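Local coordinates for antifreeze protein type II (PDB 2PY2) that probably protects herring from freezing by binding ice in a calcium-dependent way, using a fold related to the C-type lectins, at residues A[50-55]-A[102-107]; A[61-66]-A[119-124]; A[90-95]-A[111-116]. All coordinates share one frame; numbering follows the deposited sequence.

Interaction 1 (A[50-55]-A[102-107]); sequences FVKELT and IQMNVG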
ATOM      1  N   PHE A  50       0.230 -12.176  -2.591  1.00 15.41           N
ATOM      2  CA  PHE A  50       1.569 -12.027  -3.143  1.00 17.18           C
ATOM      3  C   PHE A  50       2.345 -10.936  -2.413  1.00 16.66           C
ATOM      4  O   PHE A  50       3.510 -11.118  -2.063  1.00 16.10           O
ATOM      5  CB  PHE A  50       1.518 -11.678  -4.631  1.00 17.67           C
ATOM      6  CG  PHE A  50       2.874 -11.459  -5.237  1.00 19.99           C
ATOM      7  CD1 PHE A  50       3.647 -12.539  -5.653  1.00 21.68           C
ATOM      8  CD2 PHE A  50       3.407 -10.177  -5.335  1.00 21.80           C
ATOM      9  CE1 PHE A  50       4.937 -12.348  -6.157  1.00 23.53           C
ATOM     10  CE2 PHE A  50       4.692  -9.972  -5.834  1.00 23.90           C
ATOM     11  CZ  PHE A  50       5.458 -11.059  -6.245  1.00 23.34           C
ATOM     12  N   VAL A  51       1.703  -9.794  -2.188  1.00 16.97           N
ATOM     13  CA  VAL A  51       2.385  -8.708  -1.500  1.00 17.64           C
ATOM     14  C   VAL A  51       2.650  -9.072  -0.043  1.00 17.34           C
ATOM     15  O   VAL A  51       3.704  -8.738   0.497  1.00 17.53           O
ATOM     16  CB  VAL A  51       1.583  -7.388  -1.589  1.00 18.84           C
ATOM     17  CG1 VAL A  51       1.471  -6.951  -3.041  1.00 18.22           C
ATOM     18  CG2 VAL A  51       0.218  -7.568  -0.994  1.00 23.32           C
ATOM     19  N   LYS A  52       1.714  -9.766   0.599  1.00 15.57           N
ATOM     20  CA  LYS A  52       1.941 -10.165   1.982  1.00 16.71           C
ATOM     21  C   LYS A  52       3.190 -11.036   2.073  1.00 17.37           C
ATOM     22  O   LYS A  52       3.923 -10.972   3.050  1.00 17.75           O
ATOM     23  CB  LYS A  52       0.734 -10.921   2.543  1.00 15.83           C
ATOM     24  CG  LYS A  52      -0.405 -10.002   2.958  1.00 17.90           C
ATOM     25  CD  LYS A  52      -1.531 -10.771   3.633  1.00 19.57           C
ATOM     26  CE  LYS A  52      -2.591  -9.819   4.172  1.00 19.88           C
ATOM     27  NZ  LYS A  52      -3.734 -10.561   4.787  1.00 21.50           N
ATOM     28  N   GLU A  53       3.442 -11.840   1.045  1.00 19.34           N
ATOM     29  CA  GLU A  53       4.617 -12.706   1.047  1.00 21.65           C
ATOM     30  C   GLU A  53       5.923 -11.924   0.920  1.00 21.72           C
ATOM     31  O   GLU A  53       7.004 -12.485   1.062  1.00 22.21           O
ATOM     32  CB  GLU A  53       4.515 -13.743  -0.073  1.00 25.82           C
ATOM     33  CG  GLU A  53       3.354 -14.699   0.112  1.00 30.61           C
ATOM     34  CD  GLU A  53       3.216 -15.682  -1.027  1.00 35.12           C
ATOM     35  OE1 GLU A  53       3.162 -15.239  -2.197  1.00 37.52           O
ATOM     36  OE2 GLU A  53       3.155 -16.897  -0.747  1.00 39.82           O
ATOM     37  N   LEU A  54       5.823 -10.626   0.657  1.00 20.13           N
ATOM     38  CA  LEU A  54       7.009  -9.784   0.542  1.00 20.89           C
ATOM     39  C   LEU A  54       7.316  -9.086   1.863  1.00 20.88           C
ATOM     40  O   LEU A  54       8.374  -8.468   2.010  1.00 19.36           O
ATOM     41  CB  LEU A  54       6.807  -8.709  -0.529  1.00 21.87           C
ATOM     42  CG  LEU A  54       6.642  -9.138  -1.981  1.00 23.41           C
ATOM     43  CD1 LEU A  54       6.530  -7.904  -2.858  1.00 25.15           C
ATOM     44  CD2 LEU A  54       7.832  -9.981  -2.397  1.00 25.03           C
ATOM     45  N   THR A  55       6.398  -9.198   2.822  1.00 20.26           N
ATOM     46  CA  THR A  55       6.542  -8.525   4.109  1.00 20.72           C
ATOM     47  C   THR A  55       7.056  -9.363   5.287  1.00 22.23           C
ATOM     48  O   THR A  55       6.886  -8.981   6.443  1.00 20.62           O
ATOM     49  CB  THR A  55       5.206  -7.856   4.502  1.00 18.84           C
ATOM     50  OG1 THR A  55       4.198  -8.855   4.715  1.00 17.08           O
ATOM     51  CG2 THR A  55       4.743  -6.943   3.380  1.00 17.63           C
ATOM     52  N   ILE A 102      -4.016   4.541   3.419  1.00  9.43           N
ATOM     53  CA  ILE A 102      -4.209   3.103   3.674  1.00  9.31           C
ATOM     54  C   ILE A 102      -2.957   2.364   4.113  1.00  9.57           C
ATOM     55  O   ILE A 102      -1.934   2.398   3.436  1.00  9.94           O
ATOM     56  CB  ILE A 102      -4.761   2.354   2.437  1.00 10.04           C
ATOM     57  CG1 ILE A 102      -6.098   2.958   2.001  1.00 11.81           C
ATOM     58  CG2 ILE A 102      -4.990   0.873   2.784  1.00  9.76           C
ATOM     59  CD1 ILE A 102      -6.698   2.282   0.768  1.00 10.28           C
ATOM     60  N   GLN A 103      -3.070   1.679   5.244  1.00  9.51           N
ATOM     61  CA  GLN A 103      -1.990   0.878   5.802  1.00  9.13           C
ATOM     62  C   GLN A 103      -2.473  -0.571   5.743  1.00 10.09           C
ATOM     63  O   GLN A 103      -3.612  -0.853   6.125  1.00 11.91           O
ATOM     64  CB  GLN A 103      -1.746   1.250   7.268  1.00 10.12           C
ATOM     65  CG  GLN A 103      -0.573   0.513   7.875  1.00 11.69           C
ATOM     66  CD  GLN A 103      -0.435   0.723   9.377  1.00 13.02           C
ATOM     67  OE1 GLN A 103       0.448   0.147   9.996  1.00 15.43           O
ATOM     68  NE2 GLN A 103      -1.311   1.542   9.966  1.00 13.70           N
ATOM     69  N   MET A 104      -1.627  -1.479   5.266  1.00 10.73           N
ATOM     70  CA  MET A 104      -2.005  -2.897   5.213  1.00 10.84           C
ATOM     71  C   MET A 104      -1.264  -3.687   6.311  1.00 12.14           C
ATOM     72  O   MET A 104      -0.406  -3.139   7.011  1.00  9.12           O
ATOM     73  CB  MET A 104      -1.695  -3.497   3.833  1.00 12.44           C
ATOM     74  CG  MET A 104      -0.217  -3.741   3.545  1.00 16.77           C
ATOM     75  SD  MET A 104       0.021  -4.667   1.999  1.00 22.77           S
ATOM     76  CE  MET A 104      -0.281  -6.377   2.590  1.00 18.20           C
ATOM     77  N   ASN A 105      -1.597  -4.974   6.463  1.00 11.93           N
ATOM     78  CA  ASN A 105      -0.970  -5.820   7.492  1.00 11.52           C
ATOM     79  C   ASN A 105      -1.173  -5.264   8.900  1.00 11.85           C
ATOM     80  O   ASN A 105      -0.295  -5.387   9.749  1.00 11.74           O
ATOM     81  CB  ASN A 105       0.537  -5.954   7.249  1.00 12.16           C
ATOM     82  CG  ASN A 105       0.887  -7.091   6.307  1.00 13.39           C
ATOM     83  OD1 ASN A 105       2.029  -7.195   5.836  1.00 17.11           O
ATOM     84  ND2 ASN A 105      -0.083  -7.957   6.034  1.00 12.80           N
ATOM     85  N   VAL A 106      -2.327  -4.661   9.144  1.00 11.44           N
ATOM     86  CA  VAL A 106      -2.617  -4.053  10.436  1.00 12.44           C
ATOM     87  C   VAL A 106      -3.332  -4.997  11.384  1.00 15.00           C
ATOM     88  O   VAL A 106      -4.261  -5.702  10.981  1.00 15.62           O
ATOM     89  CB  VAL A 106      -3.490  -2.790  10.253  1.00 12.65           C
ATOM     90  CG1 VAL A 106      -3.716  -2.088  11.592  1.00 16.27           C
ATOM     91  CG2 VAL A 106      -2.822  -1.856   9.249  1.00 12.34           C
ATOM     92  N   GLY A 107      -2.889  -5.005  12.640  1.00 15.00           N
ATOM     93  CA  GLY A 107      -3.516  -5.835  13.657  1.00 17.54           C
ATOM     94  C   GLY A 107      -3.345  -7.333  13.511  1.00 17.98           C
ATOM     95  O   GLY A 107      -2.589  -7.806  12.666  1.00 18.43           O
TER
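Met104 reaches from its strand to helix 45-52, where its methyl group settles between Val51 and Lys52. From CB, the side chain starts with CG set between the backbone N and the carbonyl carbon (chi1 73°), and CB itself packs beside Trp112 of the adjacent strand. SD follows, with Val51 CG2 4.2 Å from it. A bend at chi3 (-81°) then sets CE, whose nearest neighbours are Lys52 CG at 3.6 Å and Val51 CG2 at 3.8 Å. Of Lys52 it is thus the aliphatic stem that meets the methionine; the rest of the chain runs on extended, and NZ ends in a hydrogen bond to Lys110 O.

A type I turn from Lys52 to Thr55 brings the threonine round to face Asn105, the two side chains reaching toward each other tip to tip. Thr55 OG1 is tied back to its own turn by a hydrogen bond of 2.7 Å to Lys52 O, and the same carbonyl oxygen accepts Thr55 N at 3.1 Å. On the other side Asn105 sits in a G1 beta bulge, where it and Val106 both face Cys111. The joint between helix and sheet therefore has an apolar half, a flexible thioether laid against aliphatic carbons, and a polar half where Thr55 and Asn105 meet; the clear side-chain hydrogen bonds of Lys52 and Thr55 go to Lys110 O and to the turn's own Lys52 O.

Interaction 2 (A[61-66]-A[119-124]); sequences PSWIGG and HLHSSI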
ATOM      1  N   PRO A  61       3.319  -4.331   9.120  1.00  9.96           N
ATOM      2  CA  PRO A  61       2.383  -3.259   8.734  1.00 10.78           C
ATOM      3  C   PRO A  61       3.088  -2.363   7.716  1.00 11.51           C
ATOM      4  O   PRO A  61       4.212  -1.907   7.953  1.00 14.20           O
ATOM      5  CB  PRO A  61       2.125  -2.548  10.052  1.00 10.78           C
ATOM      6  CG  PRO A  61       2.156  -3.676  11.035  1.00 12.57           C
ATOM      7  CD  PRO A  61       3.379  -4.464  10.588  1.00 11.63           C
ATOM      8  N   SER A  62       2.427  -2.098   6.594  1.00 11.22           N
ATOM      9  CA  SER A  62       3.044  -1.322   5.526  1.00 10.51           C
ATOM     10  C   SER A  62       2.095  -0.355   4.809  1.00  9.70           C
ATOM     11  O   SER A  62       0.905  -0.615   4.683  1.00 10.15           O
ATOM     12  CB  SER A  62       3.614  -2.283   4.478  1.00 12.54           C
ATOM     13  OG  SER A  62       4.546  -3.197   5.041  1.00 11.18           O
ATOM     14  N   TRP A  63       2.645   0.762   4.345  1.00  9.40           N
ATOM     15  CA  TRP A  63       1.868   1.740   3.587  1.00  7.93           C
ATOM     16  C   TRP A  63       1.640   1.210   2.172  1.00  9.00           C
ATOM     17  O   TRP A  63       2.532   0.586   1.589  1.00 10.12           O
ATOM     18  CB  TRP A  63       2.659   3.042   3.419  1.00  7.61           C
ATOM     19  CG  TRP A  63       2.723   3.922   4.597  1.00  8.22           C
ATOM     20  CD1 TRP A  63       3.845   4.456   5.160  1.00  7.98           C
ATOM     21  CD2 TRP A  63       1.617   4.450   5.322  1.00  9.21           C
ATOM     22  NE1 TRP A  63       3.503   5.285   6.194  1.00  9.70           N
ATOM     23  CE2 TRP A  63       2.140   5.305   6.314  1.00 11.01           C
ATOM     24  CE3 TRP A  63       0.229   4.288   5.228  1.00 11.35           C
ATOM     25  CZ2 TRP A  63       1.324   6.001   7.208  1.00 10.49           C
ATOM     26  CZ3 TRP A  63      -0.583   4.981   6.119  1.00 11.22           C
ATOM     27  CH2 TRP A  63      -0.030   5.826   7.093  1.00 11.95           C
ATOM     28  N   ILE A  64       0.449   1.452   1.633  1.00  8.81           N
ATOM     29  CA  ILE A  64       0.163   1.134   0.251  1.00  8.67           C
ATOM     30  C   ILE A  64      -0.350   2.453  -0.345  1.00  9.64           C
ATOM     31  O   ILE A  64      -0.606   3.405   0.391  1.00 10.78           O
ATOM     32  CB  ILE A  64      -0.825  -0.054   0.055  1.00  7.90           C
ATOM     33  CG1 ILE A  64      -2.082   0.102   0.893  1.00 11.11           C
ATOM     34  CG2 ILE A  64      -0.090  -1.358   0.363  1.00  9.01           C
ATOM     35  CD1 ILE A  64      -3.086  -1.030   0.623  1.00 13.80           C
ATOM     36  N   GLY A  65      -0.495   2.513  -1.661  1.00  9.66           N
ATOM     37  CA  GLY A  65      -0.846   3.773  -2.301  1.00 11.62           C
ATOM     38  C   GLY A  65      -2.253   4.308  -2.389  1.00 12.48           C
ATOM     39  O   GLY A  65      -2.566   5.008  -3.354  1.00 14.48           O
ATOM     40  N   GLY A  66      -3.088   4.021  -1.398  1.00 12.30           N
ATOM     41  CA  GLY A  66      -4.457   4.501  -1.456  1.00 13.73           C
ATOM     42  C   GLY A  66      -4.795   5.507  -0.380  1.00 14.45           C
ATOM     43  O   GLY A  66      -4.267   5.438   0.726  1.00 13.55           O
ATOM     44  N   HIS A 119       2.290   8.845  10.221  1.00 11.56           N
ATOM     45  CA  HIS A 119       2.858   7.697  10.933  1.00 12.33           C
ATOM     46  C   HIS A 119       3.970   7.076  10.109  1.00 11.76           C
ATOM     47  O   HIS A 119       3.860   7.000   8.890  1.00 11.64           O
ATOM     48  CB  HIS A 119       1.782   6.634  11.166  1.00 12.80           C
ATOM     49  CG  HIS A 119       0.824   6.974  12.261  1.00 10.68           C
ATOM     50  ND1 HIS A 119       0.666   8.256  12.744  1.00 15.06           N
ATOM     51  CD2 HIS A 119      -0.051   6.202  12.947  1.00 12.79           C
ATOM     52  CE1 HIS A 119      -0.267   8.258  13.681  1.00 11.82           C
ATOM     53  NE2 HIS A 119      -0.717   7.024  13.824  1.00 16.20           N
ATOM     54  N   LEU A 120       5.019   6.598  10.772  1.00 11.63           N
ATOM     55  CA  LEU A 120       6.130   5.968  10.059  1.00 13.61           C
ATOM     56  C   LEU A 120       5.900   4.467   9.880  1.00 14.31           C
ATOM     57  O   LEU A 120       5.644   3.766  10.851  1.00 15.69           O
ATOM     58  CB  LEU A 120       7.444   6.162  10.829  1.00 15.56           C
ATOM     59  CG  LEU A 120       7.938   7.587  11.109  1.00 19.40           C
ATOM     60  CD1 LEU A 120       7.952   8.378   9.825  1.00 20.07           C
ATOM     61  CD2 LEU A 120       7.048   8.273  12.128  1.00 24.11           C
ATOM     62  N   HIS A 121       5.981   3.989   8.641  1.00 11.20           N
ATOM     63  CA  HIS A 121       5.828   2.566   8.350  1.00 12.98           C
ATOM     64  C   HIS A 121       6.652   2.142   7.144  1.00 14.02           C
ATOM     65  O   HIS A 121       7.116   2.976   6.359  1.00 13.81           O
ATOM     66  CB  HIS A 121       4.364   2.214   8.080  1.00 12.93           C
ATOM     67  CG  HIS A 121       3.495   2.277   9.294  1.00 12.84           C
ATOM     68  ND1 HIS A 121       3.678   1.449  10.379  1.00 13.42           N
ATOM     69  CD2 HIS A 121       2.428   3.055   9.588  1.00 13.71           C
ATOM     70  CE1 HIS A 121       2.759   1.712  11.291  1.00 13.12           C
ATOM     71  NE2 HIS A 121       1.990   2.685  10.838  1.00 12.71           N
ATOM     72  N   SER A 122       6.849   0.834   7.022  1.00 13.07           N
ATOM     73  CA  SER A 122       7.554   0.271   5.889  1.00 12.77           C
ATOM     74  C   SER A 122       6.551   0.450   4.758  1.00 12.01           C
ATOM     75  O   SER A 122       5.439   0.912   4.998  1.00 11.36           O
ATOM     76  CB  SER A 122       7.814  -1.214   6.122  1.00 14.87           C
ATOM     77  OG  SER A 122       8.593  -1.387   7.286  1.00 18.34           O
ATOM     78  N   SER A 123       6.913   0.084   3.536  1.00 12.87           N
ATOM     79  CA  SER A 123       5.969   0.272   2.447  1.00 14.29           C
ATOM     80  C   SER A 123       6.156  -0.683   1.284  1.00 13.95           C
ATOM     81  O   SER A 123       7.169  -1.378   1.180  1.00 14.44           O
ATOM     82  CB  SER A 123       6.039   1.721   1.949  1.00 15.57           C
ATOM     83  OG  SER A 123       7.348   2.048   1.509  1.00 15.21           O
ATOM     84  N   ILE A 124       5.153  -0.720   0.414  1.00 13.85           N
ATOM     85  CA  ILE A 124       5.186  -1.576  -0.761  1.00 14.16           C
ATOM     86  C   ILE A 124       5.158  -0.689  -1.992  1.00 14.85           C
ATOM     87  O   ILE A 124       4.246   0.131  -2.131  1.00 12.63           O
ATOM     88  CB  ILE A 124       3.939  -2.479  -0.855  1.00 15.27           C
ATOM     89  CG1 ILE A 124       3.633  -3.128   0.502  1.00 16.64           C
ATOM     90  CG2 ILE A 124       4.144  -3.512  -1.963  1.00 17.25           C
ATOM     91  CD1 ILE A 124       4.738  -3.991   1.045  1.00 17.18           C
TER
HETATM   92  O   HOH W   1       5.690  -0.539   9.552  1.00 17.76           O
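Ser122 O takes the backbone N-H of Trp63 in a bond of 2.9 Å that is almost straight, 168° at the hydrogen, and Ser62 CA makes a CA-H...O contact with it. This is the parallel pairing of strands 62-64 and 121-128, part of the central sheet of the C-type lectin fold. Two residues further on, Ile124 N donates to Trp63 O at 3.2 Å, so Trp63 is held through both its N-H and its carbonyl.

The indole of Trp63 reaches toward residues 119-121. CG stands anti to the carbonyl carbon (chi1 -77°), and the edge of the ring meets His119 O in the ring plane; NE1 gives that oxygen only a weak, bent bond of 3.2 Å and has a second weak acceptor in Leu23 O. Over one face of the indole lies His121 CB, 3.9 Å from the centroid of the five-membered ring, a CH-pi contact. The imidazole beyond it turns its edge to the same indole, a T-shaped pair with planes at 77°, and CD2 is the ring atom that leans over the rim.

A single water bridges Pro61 to His121 and Ser122. It donates to Pro61 O at 2.6 Å, accepts from Ser122 N at 3.1 Å and lies 2.9 Å from His121 ND1, in the imidazole plane, which helps fix the turn of that ring. On the sheet face carrying Ser62 and Ser122, the hydroxyls bond to Ile60 O and Pro20 O respectively, while Ser62 CB rests against the CD1 methyl of Ile124, 4.0 Å away.

Interaction 3 (A[90-95]-A[111-116]); sequences AAQPDT and CWNDTP. With CA (calcium ion), chain G.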
ATOM      1  N   ALA A  90     -12.204  -4.902  10.545  1.00 24.60           N
ATOM      2  CA  ALA A  90     -13.539  -4.656  11.075  1.00 25.95           C
ATOM      3  C   ALA A  90     -13.646  -3.186  11.474  1.00 26.13           C
ATOM      4  O   ALA A  90     -12.729  -2.644  12.090  1.00 26.59           O
ATOM      5  CB  ALA A  90     -13.791  -5.547  12.293  1.00 28.27           C
ATOM      6  N   ALA A  91     -14.761  -2.557  11.106  1.00 26.09           N
ATOM      7  CA  ALA A  91     -15.035  -1.156  11.416  1.00 26.72           C
ATOM      8  C   ALA A  91     -14.316  -0.167  10.500  1.00 26.27           C
ATOM      9  O   ALA A  91     -14.600   1.028  10.527  1.00 27.65           O
ATOM     10  CB  ALA A  91     -14.689  -0.857  12.876  1.00 27.61           C
ATOM     11  N   GLN A  92     -13.393  -0.667   9.684  1.00 23.29           N
ATOM     12  CA  GLN A  92     -12.631   0.179   8.763  1.00 20.03           C
ATOM     13  C   GLN A  92     -13.316   0.259   7.407  1.00 18.45           C
ATOM     14  O   GLN A  92     -14.004  -0.680   7.002  1.00 18.05           O
ATOM     15  CB  GLN A  92     -11.226  -0.396   8.592  1.00 17.44           C
ATOM     16  CG  GLN A  92     -10.483  -0.492   9.901  1.00 20.86           C
ATOM     17  CD  GLN A  92     -10.247   0.866  10.491  1.00 21.63           C
ATOM     18  OE1 GLN A  92      -9.592   1.693   9.875  1.00 24.48           O
ATOM     19  NE2 GLN A  92     -10.786   1.115  11.678  1.00 25.97           N
ATOM     20  N   PRO A  93     -13.137   1.381   6.683  1.00 16.30           N
ATOM     21  CA  PRO A  93     -12.335   2.542   7.094  1.00 16.61           C
ATOM     22  C   PRO A  93     -13.157   3.563   7.886  1.00 16.45           C
ATOM     23  O   PRO A  93     -14.387   3.577   7.804  1.00 18.18           O
ATOM     24  CB  PRO A  93     -11.861   3.110   5.759  1.00 15.31           C
ATOM     25  CG  PRO A  93     -13.065   2.904   4.892  1.00 16.91           C
ATOM     26  CD  PRO A  93     -13.523   1.489   5.263  1.00 15.88           C
ATOM     27  N   ASP A  94     -12.492   4.417   8.655  1.00 17.28           N
ATOM     28  CA  ASP A  94     -13.217   5.430   9.415  1.00 18.68           C
ATOM     29  C   ASP A  94     -13.656   6.581   8.502  1.00 20.01           C
ATOM     30  O   ASP A  94     -14.674   7.224   8.749  1.00 20.98           O
ATOM     31  CB  ASP A  94     -12.350   5.949  10.562  1.00 19.17           C
ATOM     32  CG  ASP A  94     -12.156   4.906  11.651  1.00 22.29           C
ATOM     33  OD1 ASP A  94     -13.127   4.594  12.367  1.00 23.70           O
ATOM     34  OD2 ASP A  94     -11.037   4.385  11.789  1.00 20.07           O
ATOM     35  N   THR A  95     -12.884   6.805   7.439  1.00 20.31           N
ATOM     36  CA  THR A  95     -13.116   7.847   6.428  1.00 20.65           C
ATOM     37  C   THR A  95     -12.865   9.271   6.923  1.00 21.22           C
ATOM     38  O   THR A  95     -13.161  10.239   6.211  1.00 21.33           O
ATOM     39  CB  THR A  95     -14.545   7.793   5.791  1.00 21.29           C
ATOM     40  OG1 THR A  95     -15.514   8.318   6.708  1.00 22.22           O
ATOM     41  CG2 THR A  95     -14.922   6.351   5.416  1.00 18.65           C
ATOM     42  N   CYS A 111      -5.161  -6.829   8.107  1.00 16.40           N
ATOM     43  CA  CYS A 111      -6.043  -6.205   7.122  1.00 16.72           C
ATOM     44  C   CYS A 111      -5.721  -4.717   6.931  1.00 14.44           C
ATOM     45  O   CYS A 111      -4.724  -4.215   7.462  1.00 14.13           O
ATOM     46  CB  CYS A 111      -7.490  -6.371   7.581  1.00 20.22           C
ATOM     47  SG  CYS A 111      -7.605  -6.348   9.397  1.00 30.05           S
ATOM     48  N   TRP A 112      -6.574  -4.016   6.188  1.00 11.92           N
ATOM     49  CA  TRP A 112      -6.360  -2.587   5.927  1.00 11.79           C
ATOM     50  C   TRP A 112      -7.022  -1.687   6.953  1.00 12.23           C
ATOM     51  O   TRP A 112      -8.107  -1.970   7.463  1.00 11.93           O
ATOM     52  CB  TRP A 112      -6.896  -2.185   4.556  1.00 10.88           C
ATOM     53  CG  TRP A 112      -6.285  -2.864   3.366  1.00 12.57           C
ATOM     54  CD1 TRP A 112      -5.360  -3.865   3.359  1.00 12.26           C
ATOM     55  CD2 TRP A 112      -6.629  -2.622   2.002  1.00 12.51           C
ATOM     56  NE1 TRP A 112      -5.110  -4.266   2.068  1.00 12.72           N
ATOM     57  CE2 TRP A 112      -5.879  -3.519   1.215  1.00 12.86           C
ATOM     58  CE3 TRP A 112      -7.504  -1.731   1.368  1.00 13.57           C
ATOM     59  CZ2 TRP A 112      -5.980  -3.555  -0.181  1.00 13.03           C
ATOM     60  CZ3 TRP A 112      -7.603  -1.770  -0.022  1.00 14.82           C
ATOM     61  CH2 TRP A 112      -6.845  -2.676  -0.777  1.00 13.19           C
ATOM     62  N   ASN A 113      -6.364  -0.566   7.219  1.00 13.62           N
ATOM     63  CA  ASN A 113      -6.853   0.399   8.179  1.00 14.02           C
ATOM     64  C   ASN A 113      -6.463   1.785   7.652  1.00 13.38           C
ATOM     65  O   ASN A 113      -5.317   1.966   7.242  1.00 14.89           O
ATOM     66  CB  ASN A 113      -6.160   0.114   9.508  1.00 18.77           C
ATOM     67  CG  ASN A 113      -6.708   0.920  10.639  1.00 24.68           C
ATOM     68  OD1 ASN A 113      -6.785   2.142  10.562  1.00 28.51           O
ATOM     69  ND2 ASN A 113      -7.084   0.240  11.718  1.00 26.98           N
ATOM     70  N   ASP A 114      -7.388   2.748   7.605  1.00 12.10           N
ATOM     71  CA  ASP A 114      -6.954   4.074   7.159  1.00 12.77           C
ATOM     72  C   ASP A 114      -6.290   4.717   8.380  1.00 11.94           C
ATOM     73  O   ASP A 114      -6.808   4.657   9.486  1.00 11.66           O
ATOM     74  CB  ASP A 114      -8.105   4.918   6.534  1.00 11.72           C
ATOM     75  CG  ASP A 114      -9.384   4.979   7.373  1.00 14.53           C
ATOM     76  OD1 ASP A 114      -9.600   4.161   8.274  1.00 15.90           O
ATOM     77  OD2 ASP A 114     -10.218   5.863   7.085  1.00 14.52           O
ATOM     78  N   THR A 115      -5.105   5.283   8.200  1.00 11.38           N
ATOM     79  CA  THR A 115      -4.386   5.827   9.345  1.00 12.93           C
ATOM     80  C   THR A 115      -3.735   7.168   9.043  1.00 12.61           C
ATOM     81  O   THR A 115      -3.572   7.537   7.886  1.00 11.01           O
ATOM     82  CB  THR A 115      -3.331   4.774   9.880  1.00 18.00           C
ATOM     83  OG1 THR A 115      -1.990   5.201   9.624  1.00 20.19           O
ATOM     84  CG2 THR A 115      -3.558   3.422   9.235  1.00 12.70           C
ATOM     85  N   PRO A 116      -3.400   7.937  10.086  1.00 12.72           N
ATOM     86  CA  PRO A 116      -2.765   9.243   9.879  1.00 12.14           C
ATOM     87  C   PRO A 116      -1.537   9.090   8.976  1.00 12.48           C
ATOM     88  O   PRO A 116      -0.642   8.295   9.252  1.00 10.41           O
ATOM     89  CB  PRO A 116      -2.413   9.678  11.297  1.00 13.03           C
ATOM     90  CG  PRO A 116      -3.525   9.073  12.103  1.00 12.95           C
ATOM     91  CD  PRO A 116      -3.653   7.692  11.520  1.00 13.83           C
TER
HETATM   92 CA    CA G 901      -8.877   4.029  10.618  1.00 23.40          CA
HETATM   93  O   HOH W   2      -7.698   3.211  12.839  1.00 25.65           O
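The calcium site of the lectin-like domain is built here, from the Gln-Pro-Asp sequence of loop residues 92-94, with a cis peptide before Pro93, and the Trp-Asn-Asp sequence of strand 111-115, as in sugar-binding C-type lectins. The loop supplies Gln92 OE1 and Asp94 OD2, the latter 2.5 Å from the calcium. Asn113 OD1 is a longer ligand at 2.8 Å, and Asp114 binds twice, through its backbone O at 2.4 Å and OD1 at 2.5 Å. Its CG is set between the backbone N and the carbonyl carbon, on the side of the ion (chi1 49°). Glu99 and a water complete the shell.

Asp114 also fastens the loop directly. Asp94 N donates to OD1 at 2.9 Å from the syn side, a little out of the carboxylate plane, and Thr95 N gives OD2 a bond of 2.8 Å on its syn lone pair. Both carboxylate oxygens are thus fixed, and OD1 serves calcium and a backbone N-H together. The Gln92 chain bends at chi2, placing CD near Asn113, and the two amides stack, their planes 25° apart; Gln92 NE2 donates to Asp94 OD2 from above the carboxylate plane, at 3.3 Å. With so many oxygens converging, the ion probably offsets much of their mutual repulsion.

Behind the site, strand 111-115 pairs with strand 101-106, Trp112 packs on Ile102 and Ile64, and the Cys111-Cys89 disulfide ties the strand's start to the residue directly before 90-95 in the same long loop.

How the interactions relate
From the N terminus, the chain leaves helix 45-52 through 50-55 and soon enters 61-66, so interactions 1 and 2 open one after the other. The long loop then brings 90-95, the first half of interaction 3. At 102-107 interaction 1 closes, crossing both others; 111-116 closes interaction 3, and 119-124 finally closes interaction 2, whose span encloses interaction 3 entirely. The interactions are linked through the sheet: Met104 N bonds to Ser62 O, and Gln103 O accepts Asn113 N. Strand 101-106 thus lies between 62-64 and 111-115, connecting the helix contact and the parallel strand pair to the calcium-binding edge.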